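Methylcobalamin\: coenzyme M methyltransferase (Methanosarcina mazei, PDB 4AY7) probably transfers the methyl group of a methylated corrinoid to coenzyme M, a step of methanogenesis, using a zinc-bearing TIM barrel of the uroporphyrinogen decarboxylase family. Local coordinates at residues Glu155-Val160 with Glu190-Tyr195; Ile254-Ala259 with Gly283-Leu288; Lys305-Ala310 with Arg343-Ala348; Lys113-Ala118 with Thr178-Gln183; Ile139-Val144 with Val148-Gly153. One frame throughout, in Å; residues are numbered along the deposited sequence.

How the contacts relate
All five contacts belong to one TIM barrel. Contact 1 lies near the active site: the side chain of Glu155 is about 12 Å from the bound zinc, whose ligands are His246, Cys248 and Cys325. Contact 5 runs into it along the chain, strand 150-155 leading into helix 157-165, although the two centres are 21 Å apart. Contact 4 shares helix 178-202 with contact 1, at a centre distance of 16 Å, and the sequence between its segments encloses contact 5. Contact 2 reaches the same parallel sheet as contact 5, with the Ala286 side chain about 11 Å from a bound magnesium ion. Contact 3 joins two outer helices near the C-terminus, 48 Å from contact 4 between centres.

Contact 1. Residues Glu155-Val160 with Glu190-Tyr195; sequences EGPVTV and EASIIY
No ring or carboxylate stacks between these segments; the puckered ring of Pro157 meets Ser192 at its CB corner, Pro157 CB and Ser192 OG being 4.0 Å apart. The hydroxyl comes slightly nearer the backbone, Ser192 OG lying 3.8 Å from Pro157 CA. From the next turn of helix 157-165 a methyl of Val160 closes in, its CG2 lying 3.8 Å from Ser192 OG. That branch stands anti to the valine carbonyl carbon, while CG1 takes the place anti to the backbone N (chi1 168°). Ser192 is turned with OG beside its own backbone N (chi1 -75°), which lets the hydroxyl bond to Ala188 O one turn earlier in its helix. Gly156 is the N-cap of helix 157-165, directly after barrel strand 150-155; Asp211 bonds to Val158 N and Thr159 OG1 at the same helix start. The carboxylate of Glu155 is held elsewhere, by Val88 N, and its side chain is about 10 Å from that of Gln103, a coenzyme M-binding residue. No hydrogen bond joins the two segments: a buried hydroxyl, satisfied within its own helix, lies against carbon atoms, and the helices meet here by van der Waals contact alone.

Contact 2. Residues Ile254-Ala259 with Gly283-Leu288; sequences ILSDMA and GTRARL
Arg285 stands in the turn that carries helix 275-282 into barrel strand 287-292, and from there it reaches across to Ser256 and Ala259 on helix 252-259. Its guanidinium grips Ser256 at two oxygens. NH2 gives the sounder bond, Arg285 NH2 to Ser256 OG at 3.0 Å with an N-H...O angle of 150°, the hydroxyl tilted a little out of the guanidinium plane. NH1 adds two bent, weak bonds, Arg285 NH1 to Ser256 O at 2.8 Å and Arg285 NH1 to Ser256 OG at 3.3 Å. Over one face lies the methyl of Ala259, its CB 3.7 Å above the plane and centred on the Arg285 guanidinium, while Ser256 CB sits at the edge. The arginine chain is bent at chi3 (-65°), which swings the guanidinium over this methyl. Nearer the backbone, Arg285 CB is 3.5 Å from Ala259 O, and Ala286 CB packs at 4.4 Å on Ala259 CA. Arg285 NH1 also forms a salt bridge with Asp260, the residue after Ala259. A leucine in place of Arg285 would probably leave the Asp260 carboxylate without its charged mate and Ser256 OG without its donors on this side. The neighbouring strand 265-267 adds Leu266 against Ala286. The arrangement is that of a TIM barrel rim at the N-terminal ends of the strands, where the turn from helix 275-282 to strand 287-292 is tied to helix 252-259 in the outer layer.

Contact 3. Residues Lys305-Ala310 with Arg343-Ala348; sequences KIKAEA and RDEFYA
Lys307 and Glu345 form the salt bridge that joins the two helices, Lys307 NZ lying 2.6 Å from Glu345 OE2. The ammonium comes to the syn lone pair of that oxygen, on the side of OE1. The lysine chain bends at chi3 (-70°), whereas the glutamate is extended beyond CG, and the two side chains cross at about a right angle. Behind the charge, carbon also meets the carboxylate: Lys307 CE is 3.5 Å from Glu345 OE2. A second ion pair lies within the segment 343-348, where Arg343 turns side-on to its neighbour and places both NE and NH2 at 2.8 Å from Asp344 OD1. That oxygen lies in the guanidinium plane; NH2 uses its syn lone pair, and NE meets it nearly end-on. NH2 has a second acid in Glu76, and NH1 bonds to Val31 O, so the guanidinium is fixed in its rotation and its charge is probably well balanced. Farther in, the side chains of Lys307 and Ala310 both touch Ala342, and Phe346 lies against Leu314. Helices 303-315 and 333-346 flank strand 320-323 in sequence, side by side on the outer layer of helices typical of a TIM barrel.

Contact 4. Residues Lys113-Ala118 with Thr178-Gln183; sequences KDLEGA and TDLLEQ
A hydrogen bond from Glu116 N to Asp114 OD1, 2.9 Å long with an N-H...O angle of 160°, bends the chain into an Asx turn around Leu115, the residue that meets Leu180 and Gln183. The bond uses the anti lone pair of OD1. A type II turn follows from Leu115 to Ala118, with Gly117 supplying its positive phi. Leu115 projects into helix 178-202 and does its touching with one methyl. Leu115 CD1 rests 3.5 Å from the carbonyl oxygen Leu180 O and, about one helical turn on, 3.7 Å from Gln183 CB. The side chain of Leu180 adds an apolar touch, its CD2 lying 4.3 Å from Leu115 CD1. Gln183 is fully extended, with CG anti to the backbone N (chi1 -167°), and its chain slides past Leu115 in the opposite direction, bringing Gln183 OE1 to 3.8 Å from Leu115 CD1. No hydrogen bond crosses the contact; the Leu115 CD1 methyl lies between Leu180 and Gln183, and the contact is one of van der Waals touches. The loop, which runs from the hairpin strand 105-108 toward helix 130-144, continues along helix 178-202 through Leu115 on Ala184 and Ala118 on Ile187, while Leu180 also packs against Trp173 of helix 167-176.

Contact 5. Residues Ile139-Val144 with Val148-Gly153; sequences IIREKV and VPIVGG
Ile140 meets Ile150 through its CG2, which lies 3.6 Å from Ile150 CD1; with chi1 at -67° CG1 lies beside the backbone N, which leaves CG2 as the branch anti to it and turned to the strand. Arg141 comes next, its chain bent at chi2 and chi3 so that the guanidinium folds back over the same methyl. Ile150 CD1 sits 3.5 Å above the plane of the Arg141 guanidinium, over its centre. At the edge, Arg141 NH1 donates to Val148 O at 2.7 Å; the N-H...O angle is 157°, and the donor lies nearly along the C=O axis. NH1 also bonds to Gly145 O, while NH2 forms a salt bridge with Asp205, whose OD2 accepts from Ile150 N as well. Helix 130-144 and strand 150-155 are thus bound at the short turn that ends a beta-alpha-beta crossover, strand 78-80 lying parallel beside strand 150-155 in the TIM barrel sheet. A methionine in place of Arg141 would probably leave Asp205 without its cationic partner and Val148 O without this donor. At the helix end Val144 crosses Val148 at about a right angle, with Val144 CG2 3.9 Å from Val148 CB, and Val144 also touches Leu67 of helix 59-71.

Contact 1. Residues Glu155-Val160 with Glu190-Tyr195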
# COMPACT_ATOMS: atom_id res chain seq x y z
N GLU A 155 6.15 0.69 -2.58
CA GLU A 155 6.26 -0.33 -3.63
C GLU A 155 6.95 -1.56 -3.05
O GLU A 155 7.81 -1.48 -2.21
CB GLU A 155 7.01 0.24 -4.89
CG GLU A 155 8.41 0.70 -4.65
CD GLU A 155 8.50 2.18 -4.22
OE1 GLU A 155 7.61 2.70 -3.48
OE2 GLU A 155 9.50 2.82 -4.57
N GLY A 156 6.42 -2.73 -3.40
CA GLY A 156 6.88 -3.99 -2.82
C GLY A 156 8.06 -4.54 -3.63
O GLY A 156 8.38 -4.02 -4.73
N PRO A 157 8.68 -5.61 -3.14
CA PRO A 157 9.93 -6.02 -3.76
C PRO A 157 9.81 -6.49 -5.18
O PRO A 157 10.76 -6.31 -5.97
CB PRO A 157 10.46 -7.10 -2.86
CG PRO A 157 9.39 -7.47 -1.91
CD PRO A 157 8.38 -6.36 -1.90
N VAL A 158 8.68 -7.03 -5.59
CA VAL A 158 8.58 -7.49 -6.96
C VAL A 158 8.63 -6.24 -7.87
O VAL A 158 9.34 -6.18 -8.87
CB VAL A 158 7.37 -8.35 -7.20
CG1 VAL A 158 7.28 -8.83 -8.65
CG2 VAL A 158 7.39 -9.52 -6.21
N THR A 159 7.81 -5.24 -7.54
CA THR A 159 7.76 -4.02 -8.32
C THR A 159 9.09 -3.26 -8.29
O THR A 159 9.49 -2.72 -9.32
CB THR A 159 6.55 -3.23 -7.81
OG1 THR A 159 5.38 -4.02 -8.11
CG2 THR A 159 6.38 -1.82 -8.50
N VAL A 160 9.80 -3.29 -7.15
CA VAL A 160 11.11 -2.66 -7.05
C VAL A 160 12.10 -3.37 -7.96
O VAL A 160 12.83 -2.70 -8.68
CB VAL A 160 11.70 -2.69 -5.61
CG1 VAL A 160 13.16 -2.30 -5.62
CG2 VAL A 160 10.86 -1.81 -4.68
N GLU A 190 16.14 -6.79 -0.26
CA GLU A 190 17.02 -6.26 0.72
C GLU A 190 16.73 -4.76 0.92
O GLU A 190 16.68 -4.26 2.02
CB GLU A 190 18.47 -6.49 0.26
CG GLU A 190 19.56 -5.90 1.13
CD GLU A 190 20.97 -6.21 0.56
OE1 GLU A 190 21.20 -7.38 0.07
OE2 GLU A 190 21.87 -5.30 0.59
N ALA A 191 16.68 -4.04 -0.19
CA ALA A 191 16.44 -2.58 -0.15
C ALA A 191 15.07 -2.35 0.50
O ALA A 191 14.89 -1.42 1.28
CB ALA A 191 16.48 -1.94 -1.58
N SER A 192 14.10 -3.15 0.13
CA SER A 192 12.71 -2.99 0.64
C SER A 192 12.65 -3.11 2.16
O SER A 192 12.02 -2.31 2.84
CB SER A 192 11.77 -4.02 -0.04
OG SER A 192 11.53 -3.58 -1.40
N ILE A 193 13.38 -4.08 2.70
CA ILE A 193 13.33 -4.34 4.14
C ILE A 193 13.99 -3.16 4.86
O ILE A 193 13.48 -2.65 5.89
CB ILE A 193 14.08 -5.65 4.44
CG1 ILE A 193 13.24 -6.78 3.93
CG2 ILE A 193 14.45 -5.73 5.90
CD1 ILE A 193 14.00 -8.08 3.88
N ILE A 194 15.11 -2.71 4.31
CA ILE A 194 15.84 -1.57 4.90
C ILE A 194 14.93 -0.33 5.01
O ILE A 194 14.89 0.35 6.03
CB ILE A 194 17.12 -1.22 4.14
CG1 ILE A 194 18.19 -2.34 4.31
CG2 ILE A 194 17.67 0.16 4.59
CD1 ILE A 194 19.32 -2.37 3.29
N TYR A 195 14.27 0.00 3.92
CA TYR A 195 13.38 1.21 3.88
C TYR A 195 12.18 1.02 4.79
O TYR A 195 11.84 1.90 5.59
CB TYR A 195 12.92 1.43 2.46
CG TYR A 195 11.94 2.59 2.25
CD1 TYR A 195 12.06 3.78 2.96
CD2 TYR A 195 10.92 2.49 1.33
CE1 TYR A 195 11.17 4.84 2.77
CE2 TYR A 195 10.05 3.57 1.06
CZ TYR A 195 10.17 4.74 1.81
OH TYR A 195 9.31 5.78 1.63

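Contact 2. Residues Ile254-Ala259 with Gly283-Leu288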
# COMPACT_ATOMS: atom_id res chain seq x y z
N ILE A 254 -3.77 -16.60 -7.14
CA ILE A 254 -2.71 -16.57 -6.18
C ILE A 254 -3.10 -16.13 -4.81
O ILE A 254 -2.24 -16.06 -3.94
CB ILE A 254 -1.54 -15.59 -6.64
CG1 ILE A 254 -1.97 -14.10 -6.74
CG2 ILE A 254 -0.86 -16.11 -7.91
CD1 ILE A 254 -0.79 -13.13 -6.86
N LEU A 255 -4.39 -15.83 -4.60
CA LEU A 255 -4.88 -15.40 -3.29
C LEU A 255 -4.46 -16.33 -2.17
O LEU A 255 -4.01 -15.86 -1.14
CB LEU A 255 -6.40 -15.23 -3.33
CG LEU A 255 -7.00 -14.51 -2.14
CD1 LEU A 255 -6.29 -13.15 -1.92
CD2 LEU A 255 -8.51 -14.32 -2.37
N SER A 256 -4.62 -17.64 -2.35
CA SER A 256 -4.23 -18.61 -1.31
C SER A 256 -2.70 -18.60 -1.05
O SER A 256 -2.27 -18.62 0.08
CB SER A 256 -4.74 -20.04 -1.66
OG SER A 256 -4.49 -20.92 -0.59
N ASP A 257 -1.93 -18.35 -2.09
CA ASP A 257 -0.45 -18.22 -2.01
C ASP A 257 -0.09 -16.92 -1.31
O ASP A 257 0.81 -16.93 -0.49
CB ASP A 257 0.18 -18.30 -3.38
CG ASP A 257 -0.12 -19.59 -4.09
OD1 ASP A 257 0.32 -20.60 -3.55
OD2 ASP A 257 -0.79 -19.59 -5.17
N MET A 258 -0.81 -15.83 -1.58
CA MET A 258 -0.61 -14.60 -0.84
C MET A 258 -0.78 -14.79 0.65
O MET A 258 -0.07 -14.19 1.45
CB MET A 258 -1.59 -13.54 -1.35
CG MET A 258 -1.28 -13.02 -2.79
SD MET A 258 -2.59 -12.00 -3.49
CE MET A 258 -2.61 -10.68 -2.28
N ALA A 259 -1.79 -15.63 1.02
CA ALA A 259 -2.11 -15.86 2.40
C ALA A 259 -1.04 -16.63 3.12
O ALA A 259 -1.01 -16.60 4.34
CB ALA A 259 -3.50 -16.54 2.54
N GLY A 283 -9.04 -18.17 4.87
CA GLY A 283 -9.18 -19.03 6.03
C GLY A 283 -8.65 -18.31 7.24
O GLY A 283 -9.05 -17.17 7.51
N THR A 284 -7.80 -18.95 8.00
CA THR A 284 -7.25 -18.34 9.24
C THR A 284 -5.84 -17.69 8.98
O THR A 284 -5.21 -17.12 9.84
CB THR A 284 -7.11 -19.47 10.29
OG1 THR A 284 -6.03 -20.35 9.92
CG2 THR A 284 -8.40 -20.33 10.36
N ARG A 285 -5.38 -17.75 7.76
CA ARG A 285 -3.96 -17.49 7.48
C ARG A 285 -3.61 -16.00 7.38
O ARG A 285 -2.45 -15.61 7.59
CB ARG A 285 -3.53 -18.24 6.22
CG ARG A 285 -3.37 -19.72 6.48
CD ARG A 285 -3.07 -20.42 5.18
NE ARG A 285 -4.19 -20.34 4.26
CZ ARG A 285 -4.13 -20.26 2.92
NH1 ARG A 285 -2.98 -20.25 2.30
NH2 ARG A 285 -5.23 -20.24 2.19
N ALA A 286 -4.56 -15.17 7.02
CA ALA A 286 -4.36 -13.72 6.95
C ALA A 286 -5.74 -13.07 7.08
O ALA A 286 -6.78 -13.78 7.01
CB ALA A 286 -3.68 -13.27 5.66
N ARG A 287 -5.74 -11.79 7.44
CA ARG A 287 -6.96 -11.01 7.48
C ARG A 287 -7.16 -10.27 6.20
O ARG A 287 -6.22 -10.11 5.39
CB ARG A 287 -6.92 -10.05 8.65
CG ARG A 287 -7.51 -10.55 9.94
CD ARG A 287 -6.85 -11.85 10.42
NE ARG A 287 -5.43 -11.73 10.62
CZ ARG A 287 -4.55 -12.73 10.60
NH1 ARG A 287 -4.92 -13.99 10.49
NH2 ARG A 287 -3.25 -12.49 10.76
N LEU A 288 -8.38 -9.79 5.96
CA LEU A 288 -8.74 -9.16 4.68
C LEU A 288 -9.09 -7.68 4.84
O LEU A 288 -9.84 -7.28 5.74
CB LEU A 288 -9.84 -9.93 3.97
CG LEU A 288 -10.07 -9.69 2.48
CD1 LEU A 288 -8.86 -10.10 1.65
CD2 LEU A 288 -11.36 -10.36 1.97

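Contact 3. Residues Lys305-Ala310 with Arg343-Ala348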
# COMPACT_ATOMS: atom_id res chain seq x y z
N LYS A 305 -24.46 4.28 -2.82
CA LYS A 305 -23.85 3.11 -3.41
C LYS A 305 -22.58 2.69 -2.67
O LYS A 305 -22.31 1.49 -2.43
CB LYS A 305 -23.63 3.34 -4.86
CG LYS A 305 -23.12 2.18 -5.69
CD LYS A 305 -22.37 2.75 -6.91
CE LYS A 305 -21.62 1.66 -7.74
NZ LYS A 305 -22.27 1.56 -9.07
N ILE A 306 -21.79 3.67 -2.23
CA ILE A 306 -20.61 3.44 -1.39
C ILE A 306 -21.07 2.79 -0.08
O ILE A 306 -20.48 1.77 0.32
CB ILE A 306 -19.83 4.72 -1.15
CG1 ILE A 306 -19.32 5.26 -2.48
CG2 ILE A 306 -18.73 4.60 -0.07
CD1 ILE A 306 -18.87 6.76 -2.43
N LYS A 307 -22.11 3.31 0.55
CA LYS A 307 -22.57 2.74 1.86
C LYS A 307 -23.09 1.32 1.69
O LYS A 307 -22.75 0.46 2.49
CB LYS A 307 -23.57 3.61 2.60
CG LYS A 307 -23.01 4.99 2.97
CD LYS A 307 -23.71 5.65 4.15
CE LYS A 307 -25.10 6.08 3.83
NZ LYS A 307 -25.86 6.78 4.96
N ALA A 308 -23.83 1.09 0.63
CA ALA A 308 -24.33 -0.24 0.34
C ALA A 308 -23.20 -1.29 0.15
O ALA A 308 -23.27 -2.42 0.69
CB ALA A 308 -25.26 -0.22 -0.86
N GLU A 309 -22.17 -0.96 -0.61
CA GLU A 309 -21.08 -1.88 -0.89
C GLU A 309 -20.20 -2.03 0.32
O GLU A 309 -19.68 -3.12 0.53
CB GLU A 309 -20.28 -1.43 -2.14
CG GLU A 309 -21.19 -1.58 -3.38
CD GLU A 309 -20.54 -1.03 -4.67
OE1 GLU A 309 -19.29 -0.80 -4.66
OE2 GLU A 309 -21.30 -0.81 -5.67
N ALA A 310 -20.04 -0.97 1.12
CA ALA A 310 -19.37 -1.03 2.43
C ALA A 310 -20.05 -2.01 3.37
O ALA A 310 -19.42 -2.96 3.95
CB ALA A 310 -19.31 0.34 3.09
N ARG A 343 -19.64 2.34 8.19
CA ARG A 343 -19.12 1.55 9.28
C ARG A 343 -19.92 1.93 10.53
O ARG A 343 -20.37 1.08 11.26
CB ARG A 343 -17.63 1.80 9.49
CG ARG A 343 -16.90 0.81 10.40
CD ARG A 343 -17.13 0.97 11.87
NE ARG A 343 -16.89 2.36 12.29
CZ ARG A 343 -15.76 2.80 12.78
NH1 ARG A 343 -14.67 2.08 12.77
NH2 ARG A 343 -15.67 4.03 13.16
N ASP A 344 -20.07 3.22 10.77
CA ASP A 344 -20.79 3.62 12.01
C ASP A 344 -22.26 3.09 12.07
O ASP A 344 -22.78 2.64 13.13
CB ASP A 344 -20.68 5.14 12.17
CG ASP A 344 -19.25 5.58 12.53
OD1 ASP A 344 -18.38 4.70 12.74
OD2 ASP A 344 -18.97 6.79 12.54
N GLU A 345 -22.87 3.05 10.90
CA GLU A 345 -24.22 2.59 10.72
C GLU A 345 -24.41 1.11 11.03
O GLU A 345 -25.40 0.69 11.63
CB GLU A 345 -24.63 2.87 9.28
CG GLU A 345 -25.03 4.33 9.11
CD GLU A 345 -25.51 4.64 7.69
OE1 GLU A 345 -25.97 3.69 6.98
OE2 GLU A 345 -25.42 5.84 7.31
N PHE A 346 -23.44 0.31 10.62
CA PHE A 346 -23.45 -1.13 10.83
C PHE A 346 -23.55 -1.41 12.33
O PHE A 346 -24.10 -2.40 12.73
CB PHE A 346 -22.16 -1.70 10.23
CG PHE A 346 -22.10 -3.17 10.20
CD1 PHE A 346 -22.81 -3.89 9.24
CD2 PHE A 346 -21.38 -3.83 11.13
CE1 PHE A 346 -22.76 -5.28 9.22
CE2 PHE A 346 -21.27 -5.24 11.07
CZ PHE A 346 -21.98 -5.96 10.12
N TYR A 347 -22.95 -0.56 13.15
CA TYR A 347 -22.95 -0.77 14.58
C TYR A 347 -24.06 0.06 15.24
O TYR A 347 -24.10 0.17 16.46
CB TYR A 347 -21.55 -0.48 15.13
CG TYR A 347 -20.52 -1.49 14.57
CD1 TYR A 347 -20.38 -2.74 15.13
CD2 TYR A 347 -19.74 -1.20 13.47
CE1 TYR A 347 -19.50 -3.70 14.62
CE2 TYR A 347 -18.81 -2.14 12.96
CZ TYR A 347 -18.70 -3.40 13.56
OH TYR A 347 -17.82 -4.35 13.09
N ALA A 348 -25.02 0.48 14.41
CA ALA A 348 -26.22 1.25 14.78
C ALA A 348 -25.72 2.65 15.16
O ALA A 348 -25.03 3.33 14.36
CB ALA A 348 -27.03 0.58 15.90
OXT ALA A 348 -25.94 3.09 16.29

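Contact 4. Residues Lys113-Ala118 with Thr178-Gln183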
# COMPACT_ATOMS: atom_id res chain seq x y z
N LYS A 113 19.98 -3.89 -18.89
CA LYS A 113 20.59 -4.96 -19.70
C LYS A 113 21.41 -6.00 -18.91
O LYS A 113 21.73 -7.08 -19.44
CB LYS A 113 21.45 -4.30 -20.78
CG LYS A 113 20.57 -3.60 -21.79
CD LYS A 113 21.37 -2.88 -22.85
CE LYS A 113 20.81 -3.16 -24.25
NZ LYS A 113 21.76 -3.95 -25.10
N ASP A 114 21.73 -5.69 -17.66
CA ASP A 114 22.60 -6.51 -16.83
C ASP A 114 22.53 -5.94 -15.44
O ASP A 114 22.05 -4.77 -15.25
CB ASP A 114 24.05 -6.40 -17.38
CG ASP A 114 24.60 -4.97 -17.30
OD1 ASP A 114 25.12 -4.62 -16.21
OD2 ASP A 114 24.41 -4.18 -18.27
N LEU A 115 23.16 -6.62 -14.51
CA LEU A 115 23.17 -6.16 -13.14
C LEU A 115 24.54 -5.83 -12.60
O LEU A 115 24.78 -5.90 -11.39
CB LEU A 115 22.43 -7.20 -12.23
CG LEU A 115 20.95 -7.43 -12.51
CD1 LEU A 115 20.35 -8.69 -11.78
CD2 LEU A 115 20.15 -6.23 -12.05
N GLU A 116 25.44 -5.43 -13.49
CA GLU A 116 26.79 -5.16 -13.09
C GLU A 116 26.86 -3.96 -12.22
O GLU A 116 26.46 -2.88 -12.58
CB GLU A 116 27.70 -5.00 -14.32
CG GLU A 116 27.90 -6.31 -15.07
CD GLU A 116 28.35 -7.46 -14.17
OE1 GLU A 116 29.19 -7.24 -13.23
OE2 GLU A 116 27.88 -8.58 -14.38
N GLY A 117 27.37 -4.16 -11.02
CA GLY A 117 27.47 -3.04 -10.09
C GLY A 117 26.23 -2.87 -9.26
O GLY A 117 26.25 -2.03 -8.39
N ALA A 118 25.12 -3.59 -9.54
CA ALA A 118 23.84 -3.37 -8.81
C ALA A 118 23.96 -3.84 -7.41
O ALA A 118 24.38 -4.99 -7.20
CB ALA A 118 22.72 -4.11 -9.49
N THR A 178 16.81 -16.85 -15.35
CA THR A 178 16.21 -16.81 -14.04
C THR A 178 17.25 -16.44 -12.98
O THR A 178 16.87 -15.90 -11.93
CB THR A 178 15.55 -18.13 -13.70
OG1 THR A 178 16.54 -19.18 -13.69
CG2 THR A 178 14.40 -18.44 -14.74
N ASP A 179 18.55 -16.65 -13.24
CA ASP A 179 19.56 -16.18 -12.30
C ASP A 179 19.51 -14.68 -12.15
O ASP A 179 19.77 -14.15 -11.07
CB ASP A 179 20.97 -16.51 -12.74
CG ASP A 179 21.49 -17.71 -12.09
OD1 ASP A 179 20.69 -18.63 -11.84
OD2 ASP A 179 22.72 -17.77 -11.83
N LEU A 180 19.31 -13.97 -13.27
CA LEU A 180 19.24 -12.52 -13.23
C LEU A 180 17.94 -12.02 -12.56
O LEU A 180 17.90 -11.13 -11.72
CB LEU A 180 19.40 -11.91 -14.65
CG LEU A 180 20.71 -12.06 -15.40
CD1 LEU A 180 20.51 -11.45 -16.79
CD2 LEU A 180 21.89 -11.37 -14.70
N LEU A 181 16.86 -12.64 -12.96
CA LEU A 181 15.62 -12.48 -12.24
C LEU A 181 15.79 -12.60 -10.71
O LEU A 181 15.36 -11.70 -9.94
CB LEU A 181 14.57 -13.47 -12.70
CG LEU A 181 13.20 -13.11 -12.15
CD1 LEU A 181 12.40 -12.28 -13.13
CD2 LEU A 181 12.43 -14.39 -11.83
N GLU A 182 16.41 -13.70 -10.26
CA GLU A 182 16.66 -13.86 -8.83
C GLU A 182 17.61 -12.91 -8.17
O GLU A 182 17.36 -12.47 -7.05
CB GLU A 182 17.10 -15.29 -8.49
CG GLU A 182 15.98 -16.30 -8.64
CD GLU A 182 16.42 -17.64 -8.04
OE1 GLU A 182 16.91 -17.70 -6.87
OE2 GLU A 182 16.34 -18.63 -8.79
N GLN A 183 18.66 -12.52 -8.88
CA GLN A 183 19.56 -11.51 -8.33
C GLN A 183 18.85 -10.19 -8.11
O GLN A 183 19.02 -9.57 -7.07
CB GLN A 183 20.75 -11.30 -9.24
CG GLN A 183 21.82 -10.53 -8.54
CD GLN A 183 23.02 -10.32 -9.42
OE1 GLN A 183 23.18 -10.95 -10.51
NE2 GLN A 183 23.91 -9.46 -8.95

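Contact 5. Residues Ile139-Val144 with Val148-Gly153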
# COMPACT_ATOMS: atom_id res chain seq x y z
N ILE A 139 6.61 14.25 11.59
CA ILE A 139 5.69 15.40 11.69
C ILE A 139 4.25 14.93 11.99
O ILE A 139 3.56 15.53 12.82
CB ILE A 139 5.65 16.18 10.42
CG1 ILE A 139 7.03 16.83 10.17
CG2 ILE A 139 4.59 17.30 10.47
CD1 ILE A 139 7.07 17.53 8.81
N ILE A 140 3.79 13.91 11.27
CA ILE A 140 2.45 13.28 11.53
C ILE A 140 2.31 12.78 12.98
O ILE A 140 1.43 13.21 13.70
CB ILE A 140 2.16 12.14 10.54
CG1 ILE A 140 2.01 12.76 9.15
CG2 ILE A 140 0.95 11.28 11.01
CD1 ILE A 140 2.07 11.71 8.02
N ARG A 141 3.28 11.98 13.44
CA ARG A 141 3.31 11.51 14.81
C ARG A 141 3.22 12.63 15.82
O ARG A 141 2.46 12.56 16.78
CB ARG A 141 4.55 10.68 15.12
CG ARG A 141 4.57 10.19 16.56
CD ARG A 141 3.40 9.25 16.93
NE ARG A 141 3.43 8.00 16.17
CZ ARG A 141 2.35 7.28 15.80
NH1 ARG A 141 1.11 7.71 16.05
NH2 ARG A 141 2.50 6.12 15.14
N GLU A 142 3.97 13.69 15.62
CA GLU A 142 3.96 14.75 16.58
C GLU A 142 2.59 15.40 16.64
O GLU A 142 2.18 15.83 17.69
CB GLU A 142 5.04 15.81 16.26
CG GLU A 142 5.08 16.92 17.30
CD GLU A 142 6.35 17.76 17.24
OE1 GLU A 142 7.08 17.78 16.18
OE2 GLU A 142 6.60 18.45 18.26
N LYS A 143 1.91 15.50 15.51
CA LYS A 143 0.61 16.18 15.48
C LYS A 143 -0.52 15.31 16.01
O LYS A 143 -1.40 15.80 16.73
CB LYS A 143 0.20 16.60 14.09
CG LYS A 143 -0.68 17.84 14.17
CD LYS A 143 -1.99 17.70 13.44
CE LYS A 143 -2.82 18.99 13.60
NZ LYS A 143 -3.49 19.27 12.29
N VAL A 144 -0.58 14.07 15.60
CA VAL A 144 -1.69 13.20 16.02
C VAL A 144 -1.47 12.46 17.35
O VAL A 144 -2.44 11.96 17.96
CB VAL A 144 -2.03 12.16 14.96
CG1 VAL A 144 -2.37 12.87 13.68
CG2 VAL A 144 -0.90 11.11 14.80
N VAL A 148 -3.23 7.35 17.22
CA VAL A 148 -3.62 7.21 15.84
C VAL A 148 -2.55 6.46 15.12
O VAL A 148 -1.36 6.82 15.24
CB VAL A 148 -3.79 8.57 15.21
CG1 VAL A 148 -4.18 8.46 13.75
CG2 VAL A 148 -4.84 9.34 15.97
N PRO A 149 -2.92 5.46 14.33
CA PRO A 149 -1.90 4.69 13.63
C PRO A 149 -1.41 5.39 12.33
O PRO A 149 -2.19 6.04 11.67
CB PRO A 149 -2.63 3.40 13.30
CG PRO A 149 -4.03 3.81 13.05
CD PRO A 149 -4.28 4.96 14.02
N ILE A 150 -0.16 5.18 11.97
CA ILE A 150 0.47 5.71 10.79
C ILE A 150 0.81 4.53 9.95
O ILE A 150 1.46 3.61 10.41
CB ILE A 150 1.76 6.50 11.09
CG1 ILE A 150 1.45 7.67 12.01
CG2 ILE A 150 2.44 6.97 9.79
CD1 ILE A 150 2.68 8.47 12.39
N VAL A 151 0.24 4.51 8.75
CA VAL A 151 0.53 3.51 7.76
C VAL A 151 1.56 4.03 6.71
O VAL A 151 1.35 5.03 6.05
CB VAL A 151 -0.75 3.14 7.02
CG1 VAL A 151 -0.39 2.07 6.01
CG2 VAL A 151 -1.83 2.64 8.01
N GLY A 152 2.70 3.37 6.64
CA GLY A 152 3.68 3.62 5.66
C GLY A 152 3.50 2.76 4.44
O GLY A 152 3.66 1.57 4.49
N GLY A 153 3.28 3.42 3.32
CA GLY A 153 3.12 2.76 2.04
C GLY A 153 4.36 2.76 1.23
O GLY A 153 5.18 3.73 1.29